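Long-range contact in hemin ABC transporter, periplasmic hemin-binding protein HutB (Vibrio cholerae, PDB 5KHL), which probably binds heme in the periplasm and delivers it to the membrane components of an ABC transporter for import: residues E28-A32 with L254-S258. Sequence-based numbering, arbitrary orientation.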
loop_
_atom_site.group_PDB
_atom_site.type_symbol
_atom_site.label_atom_id
_atom_site.label_comp_id
_atom_site.label_asym_id
_atom_site.label_seq_id
_atom_site.Cartn_x
_atom_site.Cartn_y
_atom_site.Cartn_z
ATOM N N GLU A 28 9.194 -3.687 -3.895
ATOM C CA GLU A 28 9.916 -2.989 -2.826
ATOM C C GLU A 28 10.729 -3.999 -2.012
ATOM O O GLU A 28 11.894 -3.759 -1.716
ATOM C CB GLU A 28 8.971 -2.153 -1.922
ATOM C CG GLU A 28 7.851 -2.918 -1.237
ATOM C CD GLU A 28 7.271 -2.218 0.006
ATOM O OE1 GLU A 28 7.217 -0.969 0.073
ATOM O OE2 GLU A 28 6.850 -2.947 0.928
ATOM N N LEU A 29 10.126 -5.135 -1.681
ATOM C CA LEU A 29 10.825 -6.134 -0.902
ATOM C C LEU A 29 12.005 -6.712 -1.703
ATOM O O LEU A 29 13.119 -6.812 -1.176
ATOM C CB LEU A 29 9.852 -7.230 -0.436
ATOM C CG LEU A 29 8.767 -6.712 0.528
ATOM C CD1 LEU A 29 7.872 -7.827 1.025
ATOM C CD2 LEU A 29 9.375 -5.968 1.701
ATOM N N ILE A 30 11.774 -7.035 -2.976
ATOM C CA ILE A 30 12.833 -7.529 -3.868
ATOM C C ILE A 30 14.038 -6.574 -3.889
ATOM O O ILE A 30 15.196 -6.997 -3.802
ATOM C CB ILE A 30 12.302 -7.753 -5.323
ATOM C CG1 ILE A 30 11.211 -8.825 -5.326
ATOM C CG2 ILE A 30 13.438 -8.160 -6.271
ATOM C CD1 ILE A 30 10.777 -9.283 -6.694
ATOM N N LEU A 31 13.753 -5.283 -3.973
ATOM C CA LEU A 31 14.786 -4.263 -3.867
ATOM C C LEU A 31 15.395 -4.236 -2.455
ATOM O O LEU A 31 16.615 -4.200 -2.306
ATOM C CB LEU A 31 14.213 -2.885 -4.239
ATOM C CG LEU A 31 14.251 -2.390 -5.694
ATOM C CD1 LEU A 31 13.802 -3.448 -6.681
ATOM C CD2 LEU A 31 13.397 -1.129 -5.860
ATOM N N ALA A 32 14.554 -4.276 -1.421
ATOM C CA ALA A 32 15.041 -4.151 -0.037
ATOM C C ALA A 32 15.974 -5.282 0.312
ATOM O O ALA A 32 16.892 -5.113 1.101
ATOM C CB ALA A 32 13.885 -4.109 0.952
ATOM N N LEU A 254 0.352 -3.737 3.235
ATOM C CA LEU A 254 1.211 -2.997 4.199
ATOM C C LEU A 254 2.683 -3.286 3.972
ATOM O O LEU A 254 3.134 -4.415 4.096
ATOM C CB LEU A 254 0.870 -3.296 5.661
ATOM C CG LEU A 254 1.613 -2.398 6.691
ATOM C CD1 LEU A 254 0.928 -1.043 6.920
ATOM C CD2 LEU A 254 1.861 -3.099 8.039
ATOM N N GLY A 255 3.440 -2.251 3.647
ATOM C CA GLY A 255 4.822 -2.442 3.248
ATOM C C GLY A 255 5.794 -1.446 3.848
ATOM O O GLY A 255 5.478 -0.772 4.831
ATOM N N LEU A 256 6.981 -1.361 3.248
ATOM C CA LEU A 256 8.050 -0.519 3.765
ATOM C C LEU A 256 7.712 0.957 3.603
ATOM O O LEU A 256 7.945 1.769 4.514
ATOM C CB LEU A 256 9.363 -0.841 3.066
ATOM C CG LEU A 256 9.758 -2.321 3.092
ATOM C CD1 LEU A 256 11.145 -2.500 2.496
ATOM C CD2 LEU A 256 9.704 -2.897 4.513
ATOM N N LYS A 257 7.154 1.292 2.442
ATOM C CA LYS A 257 6.629 2.633 2.177
ATOM C C LYS A 257 5.505 3.014 3.156
ATOM O O LYS A 257 5.435 4.152 3.607
ATOM C CB LYS A 257 6.122 2.724 0.733
ATOM C CG LYS A 257 5.873 4.141 0.235
ATOM C CD LYS A 257 7.170 4.946 0.150
ATOM C CE LYS A 257 6.935 6.432 0.458
ATOM N NZ LYS A 257 6.001 7.076 -0.498
ATOM N N SER A 258 4.636 2.054 3.473
ATOM C CA SER A 258 3.568 2.264 4.446
ATOM C C SER A 258 4.138 2.734 5.770
ATOM O O SER A 258 3.699 3.736 6.327
ATOM C CB SER A 258 2.762 0.991 4.667
ATOM O OG SER A 258 2.639 0.243 3.479
HETATM O O HOH W 1 4.160 -0.034 0.835
#
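The carboxylate of Glu-28 closes the start of helix 256-269 by taking its first two backbone N-H groups. OE2 accepts from Leu-256 N at 2.8 Å, while OE1 receives the longer but nearly straight bond from Lys-257 N, 3.3 Å with an N-H...O angle of 173°. Both donors come in on the syn sides of the oxygens, Lys-257 N 18° and Leu-256 N somewhat further out of the carboxylate plane. Two bonds to adjacent amides, one at each oxygen, restrain the turn of the carboxylate. A glutamate suits the place: its negative charge faces the positive end of the helix dipole, which would probably favour the ionised form, and its chain is long enough to span the gap. That reach depends on CG lying between the backbone N and the carbonyl carbon (chi1 58°), with the chain extended beyond it.

Glycine suits the N-cap: without a side chain, the CA of Gly-255 can lie 3.1 Å from Glu-28 OE2. Ser-258 OG accepts from Gly-255 N at 2.6 Å, as in half of a capping box; glycine cannot give the other half, and Glu-28 takes first-turn N-H groups instead. A water donates to both this hydroxyl and Glu-28 OE1. In the two-lobed fold of periplasmic binding proteins, helix 24-32 follows strand 19-21 of the first lobe's parallel sheet, and helix 256-269 follows strand 242-244. Helix 125-143 is probably the long helix joining the lobes, as in relatives.

Beside the polar fork, Leu-256 heads toward helix 24-32 from its CB. Its CD1 touches Ala-32 CB at 3.5 Å, where the short methyl allows close approach, and its CG meets Leu-29 CD2 at 3.9 Å. Buried Leu-29 also rests on Arg-113 and Ile-114 of helix 107-120, while helix 125-143 sets Leu-130 against Ala-32 and Val-134 against Leu-256.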